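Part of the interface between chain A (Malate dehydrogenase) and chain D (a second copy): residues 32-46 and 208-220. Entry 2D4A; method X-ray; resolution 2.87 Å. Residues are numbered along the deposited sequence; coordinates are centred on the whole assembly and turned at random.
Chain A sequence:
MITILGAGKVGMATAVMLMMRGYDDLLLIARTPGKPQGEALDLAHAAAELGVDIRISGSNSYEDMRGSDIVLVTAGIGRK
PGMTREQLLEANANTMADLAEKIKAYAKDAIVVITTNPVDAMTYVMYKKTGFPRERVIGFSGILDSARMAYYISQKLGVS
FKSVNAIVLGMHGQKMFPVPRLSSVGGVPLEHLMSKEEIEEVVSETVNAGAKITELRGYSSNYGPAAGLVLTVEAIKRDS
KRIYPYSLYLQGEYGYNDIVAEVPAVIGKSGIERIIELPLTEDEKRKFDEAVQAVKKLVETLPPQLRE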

# COMPACT_ATOMS: atom_id res chain seq x y z
N THR A 32 10.11 -27.73 16.00
CA THR A 32 11.46 -28.02 15.51
C THR A 32 12.43 -26.90 15.89
O THR A 32 12.20 -25.73 15.57
N PRO A 33 13.56 -27.24 16.56
CA PRO A 33 14.56 -26.22 16.87
C PRO A 33 15.30 -25.64 15.66
O PRO A 33 15.80 -26.38 14.81
N GLY A 34 15.36 -24.32 15.59
CA GLY A 34 16.03 -23.67 14.48
C GLY A 34 15.13 -23.33 13.30
O GLY A 34 15.35 -22.32 12.64
N LYS A 35 14.10 -24.14 13.04
CA LYS A 35 13.20 -23.88 11.91
C LYS A 35 12.57 -22.49 11.92
O LYS A 35 12.68 -21.76 10.94
N PRO A 36 11.86 -22.12 12.99
CA PRO A 36 11.24 -20.79 13.02
C PRO A 36 12.26 -19.66 13.11
O PRO A 36 12.06 -18.58 12.55
N GLN A 37 13.37 -19.90 13.80
CA GLN A 37 14.38 -18.87 13.92
C GLN A 37 14.92 -18.57 12.52
O GLN A 37 14.85 -17.43 12.05
N GLY A 38 15.46 -19.58 11.85
CA GLY A 38 16.00 -19.38 10.53
C GLY A 38 15.00 -18.81 9.55
O GLY A 38 15.34 -17.99 8.69
N GLU A 39 13.75 -19.23 9.67
CA GLU A 39 12.75 -18.73 8.75
C GLU A 39 12.48 -17.24 9.00
O GLU A 39 12.35 -16.44 8.06
N ALA A 40 12.43 -16.87 10.27
CA ALA A 40 12.20 -15.49 10.69
C ALA A 40 13.38 -14.62 10.27
O ALA A 40 13.23 -13.41 10.04
N LEU A 41 14.55 -15.24 10.18
CA LEU A 41 15.76 -14.52 9.78
C LEU A 41 15.72 -14.21 8.28
O LEU A 41 16.07 -13.11 7.86
N ASP A 42 15.28 -15.17 7.47
CA ASP A 42 15.19 -14.95 6.04
C ASP A 42 14.10 -13.91 5.82
O ASP A 42 14.25 -13.00 5.00
N LEU A 43 13.01 -14.02 6.56
CA LEU A 43 11.91 -13.09 6.42
C LEU A 43 12.32 -11.67 6.86
O LEU A 43 11.99 -10.69 6.20
N ALA A 44 13.06 -11.59 7.96
CA ALA A 44 13.53 -10.31 8.49
C ALA A 44 14.44 -9.58 7.48
O ALA A 44 14.35 -8.36 7.34
N HIS A 45 15.30 -10.33 6.79
CA HIS A 45 16.20 -9.76 5.79
C HIS A 45 15.39 -9.19 4.64
O HIS A 45 15.76 -8.18 4.04
N ALA A 46 14.28 -9.85 4.33
CA ALA A 46 13.40 -9.41 3.27
C ALA A 46 12.69 -8.13 3.71
O ALA A 46 12.49 -7.22 2.92
N ASN D 208 27.98 -14.65 6.28
CA ASN D 208 27.56 -16.01 6.60
C ASN D 208 26.06 -16.16 6.76
O ASN D 208 25.55 -17.27 6.86
N ALA D 209 25.35 -15.04 6.75
CA ALA D 209 23.90 -15.03 6.91
C ALA D 209 23.19 -16.13 6.11
O ALA D 209 22.49 -16.97 6.69
N GLY D 210 23.37 -16.14 4.80
CA GLY D 210 22.72 -17.15 3.96
C GLY D 210 22.97 -18.60 4.36
O GLY D 210 22.07 -19.42 4.24
N ALA D 211 24.18 -18.92 4.81
CA ALA D 211 24.50 -20.29 5.22
C ALA D 211 23.90 -20.61 6.58
O ALA D 211 23.57 -21.76 6.87
N LYS D 212 23.76 -19.59 7.41
CA LYS D 212 23.19 -19.79 8.73
C LYS D 212 21.70 -20.17 8.60
O LYS D 212 21.21 -21.05 9.32
N ILE D 213 20.99 -19.54 7.67
CA ILE D 213 19.58 -19.84 7.50
C ILE D 213 19.37 -21.24 6.94
O ILE D 213 18.33 -21.87 7.18
N THR D 214 20.36 -21.73 6.22
CA THR D 214 20.29 -23.07 5.66
C THR D 214 20.43 -24.08 6.80
O THR D 214 19.63 -25.00 6.92
N GLU D 215 21.44 -23.89 7.65
CA GLU D 215 21.63 -24.80 8.77
C GLU D 215 20.41 -24.85 9.68
O GLU D 215 19.97 -25.93 10.07
N LEU D 216 19.86 -23.67 10.01
CA LEU D 216 18.70 -23.54 10.88
C LEU D 216 17.35 -24.10 10.39
O LEU D 216 16.60 -24.64 11.20
N ARG D 217 17.03 -23.95 9.10
CA ARG D 217 15.75 -24.44 8.58
C ARG D 217 15.86 -25.49 7.47
O ARG D 217 14.84 -26.04 7.03
N GLY D 218 16.99 -25.74 6.97
CA GLY D 218 17.12 -26.79 6.01
C GLY D 218 17.03 -26.43 4.56
O GLY D 218 17.39 -27.23 3.68
N TYR D 219 16.73 -25.17 4.25
CA TYR D 219 16.85 -24.75 2.84
C TYR D 219 17.32 -23.32 2.76
O TYR D 219 16.90 -22.51 3.61
N SER D 220 17.89 -23.14 1.62
CA SER D 220 18.64 -21.93 1.40
C SER D 220 17.68 -20.76 1.25
O SER D 220 16.53 -20.93 0.84

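Arg D217 is the polar centre of this contact. Its CA-to-CB bond points sideways, but the side chain leaves CB with chi1 p, then runs extended (chi2 and chi3 t) to bring the guanidinium against the chain A helix. There it forms two salt bridges. NH2 of Arg D217 lies 2.9 Å from OD2 of Asp A42, and the same pair makes a weak hydrogen bond. NH1 of Arg D217 lies 2.9 Å from OE1 of Glu A39, although the position of that oxygen is less certain. CB of Asp A42 covers one face of the guanidinium.

Bonds within chain D help hold the arginine in place. Its NE donates to the backbone O of Tyr D219 at 2.8 Å, and its NH2 donates to the backbone O of Ser D220 at 3.1 Å. The arginine side chain fits as a knob among Lys A35, Gly A38, Glu A39 and Asp A42.

Glu A39 (chi1 t) is shared. Its OE2 takes a salt bridge from NZ of Lys A35 at 2.7 Å, within chain A. Lys A35 starts away from chain D, yet its CE comes within 4.1 Å of CB of Arg D217. The ring of Tyr D219 (chi1 p) also reaches this cluster.

Apolar packing continues along the two helices, which run roughly antiparallel with axes 7.6 Å apart at closest approach. Gly A38 lets them come close: a CB there would clash with CB of Leu D216. Leu D216 (m, t) points toward chain A and places CD1 3.7 Å from CA of Gly A38. Ile D213 also points in, with chi1 between wells at 34°. Its CG2 meets CD2 of Leu A41 (t, p) at 3.5 Å. Farther along, NE2 of His A45 (chi1 m) lies 3.9 Å from CB of Ala D209.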

# COMPACT_ATOMS: atom_id res chain seq x y z
CB THR A 32 11.45 -28.19 13.99
OG1 THR A 32 10.56 -29.25 13.63
CG2 THR A 32 12.84 -28.51 13.49
CB PRO A 33 15.49 -26.93 17.86
CG PRO A 33 15.45 -28.34 17.39
CD PRO A 33 13.99 -28.57 17.04
CB LYS A 35 12.08 -24.93 11.84
CG LYS A 35 11.06 -24.65 10.72
CD LYS A 35 11.29 -25.56 9.52
CE LYS A 35 11.14 -24.83 8.18
NZ LYS A 35 9.76 -24.38 7.84
CB PRO A 36 10.32 -20.85 14.23
CG PRO A 36 11.02 -21.80 15.14
CD PRO A 36 11.48 -22.89 14.19
CB GLN A 37 15.53 -19.33 14.82
CG GLN A 37 15.23 -19.33 16.33
CD GLN A 37 14.52 -20.60 16.80
OE1 GLN A 37 14.55 -21.64 16.14
NE2 GLN A 37 13.89 -20.52 17.97
CB GLU A 39 11.48 -19.58 8.86
CG GLU A 39 10.70 -19.59 7.57
CD GLU A 39 10.76 -20.89 6.81
OE1 GLU A 39 10.75 -20.83 5.56
OE2 GLU A 39 10.79 -21.97 7.43
CB ALA A 40 12.03 -15.43 12.21
CB LEU A 41 17.01 -15.35 10.12
CG LEU A 41 18.37 -14.73 9.79
CD1 LEU A 41 18.53 -13.42 10.50
CD2 LEU A 41 19.48 -15.69 10.21
CB ASP A 42 14.85 -16.26 5.32
CG ASP A 42 14.86 -16.13 3.79
OD1 ASP A 42 15.61 -15.28 3.27
OD2 ASP A 42 14.15 -16.90 3.12
CB LEU A 43 10.72 -13.58 7.25
CG LEU A 43 9.34 -12.99 6.97
CD1 LEU A 43 8.86 -13.35 5.56
CD2 LEU A 43 8.38 -13.53 8.01
CB ALA A 44 14.27 -10.53 9.80
CB HIS A 45 17.15 -10.83 5.22
CG HIS A 45 18.17 -11.34 6.19
ND1 HIS A 45 18.69 -10.56 7.20
CD2 HIS A 45 18.79 -12.54 6.28
CE1 HIS A 45 19.59 -11.26 7.88
NE2 HIS A 45 19.67 -12.46 7.34
CB ALA A 46 12.38 -10.50 2.94
CB ASN D 208 28.25 -16.48 7.87
CG ASN D 208 29.56 -17.18 7.59
OD1 ASN D 208 30.52 -16.57 7.11
ND2 ASN D 208 29.59 -18.47 7.87
CB ALA D 209 23.34 -13.67 6.53
CB ALA D 211 26.00 -20.49 5.25
CB LYS D 212 23.36 -18.51 9.57
CG LYS D 212 22.76 -18.55 10.97
CD LYS D 212 23.06 -17.23 11.68
CE LYS D 212 22.21 -17.00 12.93
NZ LYS D 212 22.48 -17.93 14.07
CB ILE D 213 18.89 -18.78 6.63
CG1 ILE D 213 19.85 -18.26 5.57
CG2 ILE D 213 18.49 -17.59 7.49
CD1 ILE D 213 19.41 -16.96 4.95
CB THR D 214 21.41 -23.29 4.61
OG1 THR D 214 21.27 -22.32 3.57
CG2 THR D 214 21.33 -24.68 4.02
CB GLU D 215 22.88 -24.39 9.56
CG GLU D 215 24.17 -24.55 8.77
CD GLU D 215 24.47 -26.01 8.46
OE1 GLU D 215 24.56 -26.81 9.43
OE2 GLU D 215 24.62 -26.36 7.27
CB LEU D 216 18.51 -22.06 11.26
CG LEU D 216 19.50 -21.39 12.22
CD1 LEU D 216 19.11 -19.93 12.46
CD2 LEU D 216 19.53 -22.15 13.53
CB ARG D 217 14.88 -23.27 8.09
CG ARG D 217 15.39 -22.62 6.80
CD ARG D 217 14.45 -21.54 6.27
NE ARG D 217 14.89 -21.04 4.96
CZ ARG D 217 14.26 -20.08 4.27
NH1 ARG D 217 13.17 -19.52 4.77
NH2 ARG D 217 14.72 -19.70 3.10
CB TYR D 219 15.61 -25.05 2.03
CG TYR D 219 14.37 -24.31 2.50
CD1 TYR D 219 14.04 -23.08 1.99
CD2 TYR D 219 13.59 -24.87 3.51
CE1 TYR D 219 12.91 -22.42 2.44
CE2 TYR D 219 12.47 -24.22 3.96
CZ TYR D 219 12.13 -23.00 3.42
OH TYR D 219 11.01 -22.35 3.88
CB SER D 220 19.51 -22.07 0.15
OG SER D 220 18.72 -22.02 -1.02